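Local coordinates for protein ADP-ribosylating toxin CARDS (Mycoplasma pneumoniae, PDB 4TLV) that transfers the ADP-ribosyl group of NAD(+) to multiple target proteins and causes vacuolization and loss of epithelial integrity in mammalian cells, at residues S53-P56 against T57-I60; A266-V269 against K270-E273; F316-V319 against Y320-C324; I421-E424 against C425-H428. All coordinates share one frame; numbering follows the deposited sequence.

Contact 1: S53-P56 against T57-I60; sequences SETP and TAAI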
ATOM      1  N   SER A  53      -5.284 -10.696   3.859  1.00 11.57           N
ATOM      2  CA  SER A  53      -4.631  -9.659   3.074  1.00  9.81           C
ATOM      3  C   SER A  53      -5.005  -9.800   1.588  1.00  9.74           C
ATOM      4  O   SER A  53      -5.269 -10.896   1.106  1.00 11.02           O
ATOM      5  CB  SER A  53      -3.113  -9.752   3.261  1.00 13.11           C
ATOM      6  OG  SER A  53      -2.455  -8.824   2.417  1.00 20.20           O
ATOM      7  N   GLU A  54      -5.041  -8.685   0.870  1.00  9.44           N
ATOM      8  CA  GLU A  54      -5.381  -8.716  -0.541  1.00 11.45           C
ATOM      9  C   GLU A  54      -4.301  -9.410  -1.388  1.00 12.68           C
ATOM     10  O   GLU A  54      -4.585  -9.868  -2.480  1.00 15.41           O
ATOM     11  CB  GLU A  54      -5.635  -7.290  -1.049  1.00 12.71           C
ATOM     12  CG  GLU A  54      -6.532  -7.212  -2.279  1.00 17.11           C
ATOM     13  CD  GLU A  54      -6.863  -5.765  -2.645  1.00 22.27           C
ATOM     14  OE1 GLU A  54      -7.556  -5.080  -1.859  1.00 17.14           O
ATOM     15  OE2 GLU A  54      -6.419  -5.311  -3.716  1.00 26.95           O
ATOM     16  N   THR A  55      -3.075  -9.505  -0.886  1.00 12.10           N
ATOM     17  CA  THR A  55      -1.996 -10.161  -1.654  1.00 13.65           C
ATOM     18  C   THR A  55      -1.202 -11.138  -0.791  1.00 14.70           C
ATOM     19  O   THR A  55      -1.081 -10.940   0.417  1.00 12.46           O
ATOM     20  CB  THR A  55      -0.954  -9.149  -2.228  1.00 15.50           C
ATOM     21  OG1 THR A  55      -0.205  -8.547  -1.159  1.00 12.73           O
ATOM     22  CG2 THR A  55      -1.623  -8.056  -3.074  1.00 15.06           C
ATOM     23  N   PRO A  56      -0.618 -12.177  -1.418  1.00 14.54           N
ATOM     24  CA  PRO A  56       0.225 -13.112  -0.667  1.00 15.97           C
ATOM     25  C   PRO A  56       1.444 -12.411  -0.061  1.00 13.15           C
ATOM     26  O   PRO A  56       1.865 -12.725   1.050  1.00 12.35           O
ATOM     27  CB  PRO A  56       0.688 -14.117  -1.741  1.00 13.28           C
ATOM     28  CG  PRO A  56      -0.345 -14.042  -2.798  1.00 15.46           C
ATOM     29  CD  PRO A  56      -0.820 -12.606  -2.815  1.00 14.91           C
ATOM     30  N   THR A  57       2.009 -11.457  -0.786  1.00 11.09           N
ATOM     31  CA  THR A  57       3.185 -10.768  -0.294  1.00 14.15           C
ATOM     32  C   THR A  57       2.915 -10.006   1.010  1.00 13.14           C
ATOM     33  O   THR A  57       3.734 -10.030   1.932  1.00 12.08           O
ATOM     34  CB  THR A  57       3.756  -9.815  -1.357  1.00 15.39           C
ATOM     35  OG1 THR A  57       4.100 -10.572  -2.521  1.00 18.15           O
ATOM     36  CG2 THR A  57       4.998  -9.111  -0.827  1.00 17.97           C
ATOM     37  N   ALA A  58       1.776  -9.327   1.083  1.00 12.97           N
ATOM     38  CA  ALA A  58       1.417  -8.618   2.305  1.00 11.97           C
ATOM     39  C   ALA A  58       1.021  -9.587   3.425  1.00 10.31           C
ATOM     40  O   ALA A  58       1.335  -9.348   4.589  1.00 14.33           O
ATOM     41  CB  ALA A  58       0.295  -7.592   2.030  1.00 12.94           C
ATOM     42  N   ALA A  59       0.336 -10.677   3.084  1.00 11.49           N
ATOM     43  CA  ALA A  59      -0.036 -11.666   4.101  1.00 11.36           C
ATOM     44  C   ALA A  59       1.202 -12.275   4.770  1.00 11.65           C
ATOM     45  O   ALA A  59       1.146 -12.674   5.929  1.00 11.36           O
ATOM     46  CB  ALA A  59      -0.898 -12.785   3.497  1.00 12.71           C
ATOM     47  N   ILE A  60       2.301 -12.387   4.029  1.00  9.79           N
ATOM     48  CA  ILE A  60       3.451 -13.143   4.536  1.00 11.56           C
ATOM     49  C   ILE A  60       4.563 -12.259   5.107  1.00 10.95           C
ATOM     50  O   ILE A  60       5.514 -12.760   5.724  1.00 10.93           O
ATOM     51  CB  ILE A  60       4.023 -14.135   3.477  1.00 17.09           C
ATOM     52  CG1 ILE A  60       4.971 -15.140   4.146  1.00 20.20           C
ATOM     53  CG2 ILE A  60       4.776 -13.393   2.399  1.00 17.09           C
ATOM     54  CD1 ILE A  60       5.300 -16.355   3.261  1.00 23.44           C
TER
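Thr55, just before helix 56-60, meets the backbone of Ala58 with its hydroxyl. Starting at the root of the side chain, Thr55 CB lies 4.0 Å from Thr57 N. The tip does the work: Thr55 OG1 accepts from Ala58 N at 3.1 Å, with an N-H...O angle of 160°. A chi1 of 68° sets OG1 between its own N and carbonyl carbon, turned to the start of the helix, and the same oxygen rests 3.4 Å from Ala58 CB. Thr55 is thus the N-cap of the helix, its hydroxyl taking up an amide of the first turn. Within the mono-ADP-ribosyltransferase domain this cap marks the passage from strand 49-53 into the helix. The backbone follows the cap with Ala59 N donating to Thr55 O at 3.0 Å, and with a weak bond from Ile60 N to Pro56 O. Ser53 closes in from the strand end, its OG 3.0 Å from Ala58 CB; the main polar partner of that hydroxyl is Gln132 O, while Thr55 N gives it a long, weak bond. Next to it, Ser53 CB sits 3.8 Å from Ala59 CB, beside Tyr11 of strand 9-14.

Contact 2: A266-V269 against K270-E273; sequences ASSV and KELE. With SO4 (sulfate ion), chain H.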
ATOM      1  N   ALA A 266       8.899   1.145  14.319  1.00 11.16           N
ATOM      2  CA  ALA A 266       9.307   0.266  15.415  1.00 14.43           C
ATOM      3  C   ALA A 266      10.812   0.431  15.716  1.00 14.66           C
ATOM      4  O   ALA A 266      11.547   1.004  14.898  1.00 13.90           O
ATOM      5  CB  ALA A 266       8.986  -1.181  15.055  1.00 13.55           C
ATOM      6  N   SER A 267      11.263  -0.057  16.883  1.00 14.26           N
ATOM      7  CA  SER A 267      12.677   0.037  17.295  1.00 15.85           C
ATOM      8  C   SER A 267      13.631  -0.503  16.239  1.00 14.63           C
ATOM      9  O   SER A 267      14.756  -0.012  16.098  1.00 16.92           O
ATOM     10  CB  SER A 267      12.932  -0.761  18.591  1.00 21.18           C
ATOM     11  OG  SER A 267      12.173  -0.263  19.678  1.00 23.58           O
ATOM     12  N   SER A 268      13.174  -1.518  15.510  1.00 13.81           N
ATOM     13  CA  SER A 268      14.001  -2.206  14.518  1.00 14.24           C
ATOM     14  C   SER A 268      14.380  -1.308  13.354  1.00 13.24           C
ATOM     15  O   SER A 268      15.155  -1.710  12.474  1.00 12.81           O
ATOM     16  CB  SER A 268      13.285  -3.468  13.994  1.00 12.38           C
ATOM     17  OG  SER A 268      12.041  -3.104  13.395  1.00 13.71           O
ATOM     18  N   VAL A 269      13.838  -0.091  13.336  1.00 11.20           N
ATOM     19  CA  VAL A 269      14.224   0.879  12.328  1.00 11.28           C
ATOM     20  C   VAL A 269      15.750   1.118  12.397  1.00 13.41           C
ATOM     21  O   VAL A 269      16.370   1.525  11.414  1.00 12.84           O
ATOM     22  CB  VAL A 269      13.407   2.209  12.467  1.00 14.73           C
ATOM     23  CG1 VAL A 269      13.941   3.051  13.602  1.00 12.33           C
ATOM     24  CG2 VAL A 269      13.402   3.020  11.169  1.00 16.50           C
ATOM     25  N   LYS A 270      16.366   0.813  13.536  1.00 14.44           N
ATOM     26  CA  LYS A 270      17.819   0.975  13.663  1.00 12.32           C
ATOM     27  C   LYS A 270      18.610  -0.027  12.808  1.00 13.43           C
ATOM     28  O   LYS A 270      19.810   0.110  12.648  1.00 11.89           O
ATOM     29  CB  LYS A 270      18.256   0.851  15.112  1.00 14.25           C
ATOM     30  CG  LYS A 270      18.144  -0.531  15.687  1.00 16.93           C
ATOM     31  CD  LYS A 270      18.715  -0.562  17.098  1.00 20.34           C
ATOM     32  CE  LYS A 270      18.439  -1.897  17.759  1.00 21.23           C
ATOM     33  NZ  LYS A 270      18.991  -1.880  19.157  1.00 23.83           N
ATOM     34  N   GLU A 271      17.929  -1.042  12.283  1.00 13.02           N
ATOM     35  CA  GLU A 271      18.556  -2.007  11.387  1.00 13.09           C
ATOM     36  C   GLU A 271      18.870  -1.441  10.001  1.00 12.15           C
ATOM     37  O   GLU A 271      19.617  -2.069   9.240  1.00 13.87           O
ATOM     38  CB  GLU A 271      17.647  -3.247  11.221  1.00 14.30           C
ATOM     39  CG  GLU A 271      17.456  -4.050  12.499  1.00 14.33           C
ATOM     40  CD  GLU A 271      16.263  -4.998  12.478  1.00 14.51           C
ATOM     41  OE1 GLU A 271      15.426  -4.917  11.556  1.00 11.79           O
ATOM     42  OE2 GLU A 271      16.157  -5.839  13.405  1.00 15.12           O
ATOM     43  N   LEU A 272      18.270  -0.306   9.631  1.00 10.03           N
ATOM     44  CA  LEU A 272      18.342   0.136   8.229  1.00 11.98           C
ATOM     45  C   LEU A 272      19.744   0.576   7.842  1.00 15.59           C
ATOM     46  O   LEU A 272      20.403   1.262   8.609  1.00 12.24           O
ATOM     47  CB  LEU A 272      17.357   1.283   7.946  1.00 12.48           C
ATOM     48  CG  LEU A 272      15.881   0.977   8.254  1.00 13.65           C
ATOM     49  CD1 LEU A 272      15.010   2.149   7.850  1.00 16.18           C
ATOM     50  CD2 LEU A 272      15.436  -0.290   7.545  1.00 12.19           C
ATOM     51  N   GLU A 273      20.177   0.183   6.645  1.00 14.91           N
ATOM     52  CA  GLU A 273      21.465   0.584   6.089  1.00 17.55           C
ATOM     53  C   GLU A 273      21.245   1.000   4.651  1.00 16.41           C
ATOM     54  O   GLU A 273      20.322   0.517   4.002  1.00 15.30           O
ATOM     55  CB  GLU A 273      22.460  -0.593   6.087  1.00 17.16           C
ATOM     56  CG  GLU A 273      22.738  -1.190   7.450  1.00 20.52           C
ATOM     57  CD  GLU A 273      23.281  -2.626   7.383  1.00 26.16           C
ATOM     58  OE1 GLU A 273      23.230  -3.278   6.298  1.00 27.94           O
ATOM     59  OE2 GLU A 273      23.741  -3.104   8.437  1.00 32.56           O
TER
HETATM   60  S   SO4 H 602      14.018  -2.152  22.227  0.63 35.45           S
HETATM   61  O1  SO4 H 602      13.181  -3.345  22.190  0.63 37.15           O
HETATM   62  O2  SO4 H 602      13.186  -0.968  22.021  0.63 30.03           O
HETATM   63  O3  SO4 H 602      15.047  -2.260  21.194  0.63 30.96           O
HETATM   64  O4  SO4 H 602      14.660  -2.054  23.536  0.63 35.74           O
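Lys270 N donates to Ser267 O at 3.1 Å, the first of three backbone hydrogen bonds that each span three residues; Glu271 N follows to Ser268 O at 2.9 Å and Leu272 N to Val269 O at 3.2 Å. All three are nearly straight at hydrogen, but the last two donors stand above the carbonyl plane, 53° out of it in each case, as the tight winding of a 3-10 turn would lead one to expect.

Among the van der Waals contacts, Val269 CG2 and Leu272 CD1 meet at 3.8 Å where the two side chains slant across each other. Lys270 lays its first carbons along Ser267 O, with CG 3.5 Å from it, before the extended chain leads the ammonium group away. The extended Glu271 side chain, set by a chi1 of -65°, runs alongside Ser268 and packs OE1 3.6 Å from Ser268 CB.

In the polar contacts, Glu271 OE1 accepts from Glu222 N, and Ser268 OG is hydrogen-bonded to Asp219 OD1 and Gly223 N, so both side chains tie the turn to the end of strand 214-219 and the residues just after it. On the exposed side, Ser267 OG donates to sulfate O2 at 2.6 Å; the ion, probably from the crystallisation liquor, is also held by Lys253 NZ.

Such i to i+3 bonding is that of a short 3-10 helix, running here over 267-271 into the KELED motif involved in host ER trafficking.

Contact 3: F316-V319 against Y320-C324; sequences FWDV and YQRIC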
ATOM      1  N   PHE A 316      15.966   1.171  -1.773  1.00 11.56           N
ATOM      2  CA  PHE A 316      15.403   0.235  -0.814  1.00 10.90           C
ATOM      3  C   PHE A 316      14.086  -0.310  -1.331  1.00 10.26           C
ATOM      4  O   PHE A 316      13.416   0.325  -2.149  1.00 13.15           O
ATOM      5  CB  PHE A 316      15.245   0.878   0.576  1.00 12.12           C
ATOM      6  CG  PHE A 316      14.322   2.069   0.608  1.00 11.25           C
ATOM      7  CD1 PHE A 316      12.952   1.891   0.769  1.00 13.48           C
ATOM      8  CD2 PHE A 316      14.826   3.362   0.555  1.00 11.96           C
ATOM      9  CE1 PHE A 316      12.092   2.990   0.825  1.00 14.11           C
ATOM     10  CE2 PHE A 316      13.975   4.470   0.618  1.00 13.00           C
ATOM     11  CZ  PHE A 316      12.602   4.275   0.742  1.00 13.76           C
ATOM     12  N   TRP A 317      13.725  -1.496  -0.855  1.00  9.21           N
ATOM     13  CA  TRP A 317      12.487  -2.148  -1.233  1.00  9.84           C
ATOM     14  C   TRP A 317      11.596  -2.038   0.003  1.00 11.55           C
ATOM     15  O   TRP A 317      11.991  -2.480   1.084  1.00 11.24           O
ATOM     16  CB  TRP A 317      12.787  -3.610  -1.575  1.00 11.04           C
ATOM     17  CG  TRP A 317      11.622  -4.428  -2.096  1.00  9.83           C
ATOM     18  CD1 TRP A 317      10.611  -4.006  -2.910  1.00  8.55           C
ATOM     19  CD2 TRP A 317      11.393  -5.812  -1.850  1.00 10.10           C
ATOM     20  NE1 TRP A 317       9.736  -5.050  -3.161  1.00 10.33           N
ATOM     21  CE2 TRP A 317      10.210  -6.172  -2.533  1.00 11.06           C
ATOM     22  CE3 TRP A 317      12.075  -6.792  -1.113  1.00 12.29           C
ATOM     23  CZ2 TRP A 317       9.681  -7.463  -2.480  1.00 12.50           C
ATOM     24  CZ3 TRP A 317      11.562  -8.070  -1.077  1.00 14.09           C
ATOM     25  CH2 TRP A 317      10.370  -8.396  -1.753  1.00 12.24           C
ATOM     26  N   ASP A 318      10.420  -1.432  -0.145  1.00 11.00           N
ATOM     27  CA  ASP A 318       9.540  -1.186   1.011  1.00 11.53           C
ATOM     28  C   ASP A 318       8.333  -2.134   1.093  1.00 12.08           C
ATOM     29  O   ASP A 318       8.147  -2.995   0.241  1.00  9.32           O
ATOM     30  CB  ASP A 318       9.102   0.297   1.082  1.00  9.28           C
ATOM     31  CG  ASP A 318       8.063   0.676   0.012  1.00  8.63           C
ATOM     32  OD1 ASP A 318       7.377  -0.204  -0.551  1.00  9.94           O
ATOM     33  OD2 ASP A 318       7.918   1.886  -0.251  1.00 12.39           O
ATOM     34  N   VAL A 319       7.515  -1.974   2.134  1.00  9.53           N
ATOM     35  CA  VAL A 319       6.430  -2.913   2.400  1.00  9.59           C
ATOM     36  C   VAL A 319       5.250  -2.761   1.447  1.00  8.35           C
ATOM     37  O   VAL A 319       4.361  -3.613   1.434  1.00  9.73           O
ATOM     38  CB  VAL A 319       5.901  -2.769   3.839  1.00 11.01           C
ATOM     39  CG1 VAL A 319       6.862  -3.452   4.828  1.00 12.47           C
ATOM     40  CG2 VAL A 319       5.702  -1.286   4.174  1.00 10.07           C
ATOM     41  N   TYR A 320       5.261  -1.701   0.637  1.00  8.78           N
ATOM     42  CA  TYR A 320       4.289  -1.567  -0.458  1.00  8.34           C
ATOM     43  C   TYR A 320       4.839  -2.244  -1.710  1.00 11.39           C
ATOM     44  O   TYR A 320       4.233  -2.181  -2.774  1.00 13.12           O
ATOM     45  CB  TYR A 320       4.002  -0.084  -0.751  1.00 10.89           C
ATOM     46  CG  TYR A 320       3.320   0.614   0.397  1.00 10.76           C
ATOM     47  CD1 TYR A 320       1.977   0.400   0.661  1.00 12.67           C
ATOM     48  CD2 TYR A 320       4.017   1.465   1.224  1.00 11.79           C
ATOM     49  CE1 TYR A 320       1.349   1.022   1.742  1.00 13.91           C
ATOM     50  CE2 TYR A 320       3.400   2.084   2.294  1.00 13.08           C
ATOM     51  CZ  TYR A 320       2.064   1.853   2.545  1.00 16.20           C
ATOM     52  OH  TYR A 320       1.448   2.485   3.604  1.00 20.87           O
ATOM     53  N   GLN A 321       5.987  -2.898  -1.556  1.00 10.38           N
ATOM     54  CA  GLN A 321       6.684  -3.573  -2.658  1.00  9.47           C
ATOM     55  C   GLN A 321       7.423  -2.643  -3.629  1.00  9.61           C
ATOM     56  O   GLN A 321       7.817  -3.077  -4.712  1.00  9.69           O
ATOM     57  CB  GLN A 321       5.741  -4.510  -3.444  1.00 11.47           C
ATOM     58  CG  GLN A 321       5.166  -5.654  -2.626  1.00 13.29           C
ATOM     59  CD  GLN A 321       4.343  -6.632  -3.469  1.00 14.51           C
ATOM     60  OE1 GLN A 321       3.040  -6.641  -3.253  1.00 13.99           O
ATOM     61  NE2 GLN A 321       4.881  -7.359  -4.320  1.00 13.02           N
ATOM     62  N   ARG A 322       7.630  -1.383  -3.244  1.00  9.71           N
ATOM     63  CA  ARG A 322       8.244  -0.422  -4.146  1.00 11.60           C
ATOM     64  C   ARG A 322       9.748  -0.432  -3.979  1.00 10.85           C
ATOM     65  O   ARG A 322      10.260  -0.617  -2.877  1.00 10.59           O
ATOM     66  CB  ARG A 322       7.720   0.987  -3.877  1.00 11.30           C
ATOM     67  CG  ARG A 322       6.184   1.096  -3.911  1.00 11.62           C
ATOM     68  CD  ARG A 322       5.748   2.531  -3.547  1.00  9.40           C
ATOM     69  NE  ARG A 322       6.063   2.862  -2.164  1.00  9.78           N
ATOM     70  CZ  ARG A 322       5.571   3.925  -1.528  1.00 14.06           C
ATOM     71  NH1 ARG A 322       4.742   4.745  -2.163  1.00  8.83           N
ATOM     72  NH2 ARG A 322       5.933   4.195  -0.267  1.00 10.94           N
ATOM     73  N   ILE A 323      10.460  -0.240  -5.076  1.00 11.25           N
ATOM     74  CA  ILE A 323      11.899  -0.020  -4.981  1.00 10.03           C
ATOM     75  C   ILE A 323      12.131   1.480  -5.132  1.00 12.97           C
ATOM     76  O   ILE A 323      11.929   2.033  -6.217  1.00 12.17           O
ATOM     77  CB  ILE A 323      12.649  -0.791  -6.098  1.00 10.59           C
ATOM     78  CG1 ILE A 323      12.356  -2.287  -5.988  1.00 13.46           C
ATOM     79  CG2 ILE A 323      14.149  -0.514  -6.026  1.00 11.22           C
ATOM     80  CD1 ILE A 323      12.712  -3.085  -7.259  1.00 17.97           C
ATOM     81  N   CYS A 324      12.525   2.144  -4.046  1.00 11.07           N
ATOM     82  CA  CYS A 324      12.603   3.601  -4.017  1.00 11.51           C
ATOM     83  C   CYS A 324      14.041   4.088  -3.945  1.00 11.80           C
ATOM     84  O   CYS A 324      14.881   3.450  -3.300  1.00 12.62           O
ATOM     85  CB  CYS A 324      11.889   4.161  -2.786  1.00 10.58           C
ATOM     86  SG  CYS A 324      10.205   3.617  -2.515  1.00 17.13           S
TER
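Asp318 OD2 is gripped by two nitrogens of Arg322, NE at 2.8 Å and NH2 at 3.0 Å, in a side-on salt bridge. NE comes in on the syn lone pair of OD2, whereas NH2 approaches on the same syn side but 30° out of the carboxylate plane. Both bonds keep the oxygen within the guanidinium plane, although the two flat groups are turned 43° against each other. The second oxygen, OD1, takes Arg322 N at 3.0 Å from above the carboxylate plane and a weak bond from Tyr320 N. With chi1 at 73°, the carboxylate of Asp318 bends inward over the turn, where backbone amides and a guanidinium hold it in a buried setting and would probably favour its charged form. Thr439 O is a further acceptor for Arg322 NH2.

The frame is an antiparallel beta hairpin of the D2 beta-trefoil domain, its strands 315-317 and 323-325 linked by a type I turn from Asp318 to Gln321. Phe316 and Cys324 form a hydrogen-bonded pair, and Asp318 N donates to Arg322 O beyond it. On the Phe316 face of the hairpin, Cys324 CB lies over the ring in a CH-pi contact, 3.9 Å from its centroid, while SG stands obliquely to the ring at 4.6 Å from the same point. Trp317 and Ile323 make the non-hydrogen-bonded pair on the other face; Trp317 CD1 meets Ile323 CG1 at 3.9 Å, and Met366 of strand 364-368 packs against both side chains.

Contact 4: I421-E424 against C425-H428; sequences IVDE and CTTH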
ATOM      1  N   ILE A 421      22.390 -10.135  -6.909  1.00 14.82           N
ATOM      2  CA  ILE A 421      23.342 -10.997  -6.232  1.00 18.72           C
ATOM      3  C   ILE A 421      23.696 -10.388  -4.882  1.00 17.46           C
ATOM      4  O   ILE A 421      24.006  -9.203  -4.784  1.00 17.34           O
ATOM      5  CB  ILE A 421      24.606 -11.233  -7.086  1.00 23.80           C
ATOM      6  CG1 ILE A 421      25.279  -9.902  -7.410  1.00 25.65           C
ATOM      7  CG2 ILE A 421      24.224 -11.969  -8.368  1.00 23.41           C
ATOM      8  CD1 ILE A 421      26.643 -10.023  -8.109  1.00 28.70           C
ATOM      9  N   VAL A 422      23.637 -11.214  -3.849  1.00 15.92           N
ATOM     10  CA  VAL A 422      23.872 -10.762  -2.491  1.00 16.50           C
ATOM     11  C   VAL A 422      25.191 -11.320  -1.979  1.00 19.70           C
ATOM     12  O   VAL A 422      25.395 -12.534  -1.943  1.00 20.61           O
ATOM     13  CB  VAL A 422      22.741 -11.215  -1.556  1.00 17.65           C
ATOM     14  CG1 VAL A 422      23.085 -10.868  -0.104  1.00 17.11           C
ATOM     15  CG2 VAL A 422      21.421 -10.567  -1.971  1.00 16.21           C
ATOM     16  N   ASP A 423      26.065 -10.422  -1.559  1.00 20.49           N
ATOM     17  CA  ASP A 423      27.381 -10.792  -1.087  1.00 24.93           C
ATOM     18  C   ASP A 423      28.026  -9.555  -0.470  1.00 24.71           C
ATOM     19  O   ASP A 423      27.611  -8.429  -0.739  1.00 23.45           O
ATOM     20  CB  ASP A 423      28.222 -11.285  -2.262  1.00 27.49           C
ATOM     21  CG  ASP A 423      29.568 -11.821  -1.825  1.00 42.17           C
ATOM     22  OD1 ASP A 423      29.622 -13.010  -1.428  1.00 44.02           O
ATOM     23  OD2 ASP A 423      30.563 -11.051  -1.871  1.00 39.40           O
ATOM     24  N   GLU A 424      29.040  -9.750   0.355  1.00 28.50           N
ATOM     25  CA  GLU A 424      29.740  -8.606   0.933  1.00 33.80           C
ATOM     26  C   GLU A 424      30.147  -7.608  -0.155  1.00 32.23           C
ATOM     27  O   GLU A 424      30.024  -6.400   0.026  1.00 35.06           O
ATOM     28  CB  GLU A 424      30.973  -9.061   1.712  1.00 38.37           C
ATOM     29  CG  GLU A 424      31.718  -7.923   2.407  1.00 53.00           C
ATOM     30  CD  GLU A 424      32.918  -8.409   3.218  1.00 70.33           C
ATOM     31  OE1 GLU A 424      33.187  -9.635   3.203  1.00 69.42           O
ATOM     32  OE2 GLU A 424      33.590  -7.572   3.868  1.00 77.22           O
ATOM     33  N   CYS A 425      30.622  -8.113  -1.289  1.00 30.52           N
ATOM     34  CA  CYS A 425      31.123  -7.240  -2.350  1.00 29.03           C
ATOM     35  C   CYS A 425      30.040  -6.767  -3.327  1.00 32.74           C
ATOM     36  O   CYS A 425      30.334  -6.035  -4.276  1.00 31.68           O
ATOM     37  CB  CYS A 425      32.250  -7.930  -3.126  1.00 37.56           C
ATOM     38  SG  CYS A 425      33.836  -7.994  -2.252  1.00 64.33           S
ATOM     39  N   THR A 426      28.796  -7.188  -3.109  1.00 29.69           N
ATOM     40  CA  THR A 426      27.708  -6.752  -3.980  1.00 24.38           C
ATOM     41  C   THR A 426      26.523  -6.158  -3.194  1.00 25.31           C
ATOM     42  O   THR A 426      26.693  -5.204  -2.431  1.00 23.73           O
ATOM     43  CB  THR A 426      27.267  -7.861  -4.972  1.00 23.11           C
ATOM     44  OG1 THR A 426      27.001  -9.085  -4.278  1.00 26.15           O
ATOM     45  CG2 THR A 426      28.360  -8.113  -6.018  1.00 29.89           C
ATOM     46  N   THR A 427      25.332  -6.704  -3.388  1.00 20.20           N
ATOM     47  CA  THR A 427      24.155  -6.184  -2.697  1.00 18.03           C
ATOM     48  C   THR A 427      24.113  -6.695  -1.267  1.00 18.70           C
ATOM     49  O   THR A 427      24.208  -7.893  -1.042  1.00 19.59           O
ATOM     50  CB  THR A 427      22.872  -6.641  -3.393  1.00 16.82           C
ATOM     51  OG1 THR A 427      22.980  -6.363  -4.791  1.00 17.58           O
ATOM     52  CG2 THR A 427      21.647  -5.912  -2.803  1.00 15.00           C
ATOM     53  N   HIS A 428      23.947  -5.806  -0.295  1.00 17.72           N
ATOM     54  CA  HIS A 428      23.820  -6.295   1.075  1.00 19.74           C
ATOM     55  C   HIS A 428      22.457  -6.929   1.323  1.00 15.99           C
ATOM     56  O   HIS A 428      21.489  -6.634   0.624  1.00 15.74           O
ATOM     57  CB  HIS A 428      24.202  -5.229   2.085  1.00 22.56           C
ATOM     58  CG  HIS A 428      25.680  -4.960   2.107  1.00 35.28           C
ATOM     59  ND1 HIS A 428      26.434  -4.133   2.870  1.00 40.55           N
ATOM     60  CD2 HIS A 428      26.557  -5.600   1.253  1.00 29.75           C
ATOM     61  CE1 HIS A 428      27.740  -4.283   2.462  1.00 37.58           C
ATOM     62  NE2 HIS A 428      27.787  -5.174   1.487  1.00 35.16           N
TER
HETATM   63  O   HOH W   1      28.894  -4.000  -1.662  1.00 30.34           O
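The backbone folds back at a type I turn from Asp423 to Thr426, closed by Thr426 N donating to Asp423 O at 2.9 Å, and a single bridge pairs Val422 with Thr427. This turn lies in the D2 beta-trefoil domain, where the chain leaves strand 415-421. Ile421 O is a shared acceptor: Thr427 N reaches it at 3.2 Å within the carbonyl plane, while Thr426 OG1 donates at 3.0 Å from well above that plane. The Thr426 hydroxyl is folded in over its own backbone (chi1 51°), which aims it at Ile421 O. Its methyl lies on the isoleucine as well, for Thr426 CG2 and Ile421 CD1 press together at 3.3 Å, tighter than usual van der Waals contact, as the two side chains cross at about a right angle beside Tyr278 of strand 278-281. The hydroxyl of Thr427 has its main polar partner in Tyr278 N.

At the corner, Asp423 OD2 accepts from Cys425 N, two residues on, in an Asx turn; the bond is 3.0 Å long and almost straight at 174°, and the amide comes in on the anti side, tilted out of the carboxylate plane. One water donates to both Glu424 O and Thr426 O, bridging the two carbonyls. The His428 ring presents its edge to the turn: NE2 donates to Glu424 O at 2.9 Å, with that oxygen 4° out of the ring plane.

How the contacts relate
The four contacts follow one another in series; none nests in or crosses another, and each closes only a local turn. Contact 1, in the mono-ADP-ribosyltransferase domain, starts a helix after strand 49-53. Contact 2 coils the connection between strands 253-258 and 278-281, on the way into D2. Contacts 3 and 4 both belong to D2, a hairpin turn and the exit from strand 415-421, with centres about 18 Å apart. Although far apart in sequence, contacts 1 and 3 touch where Thr57 CG2 packs on Gln321 CD at 3.7 Å, joining the catalytic domain to D2. Contact 2 approaches contact 4 to about 5 Å between nearest atoms without touching it.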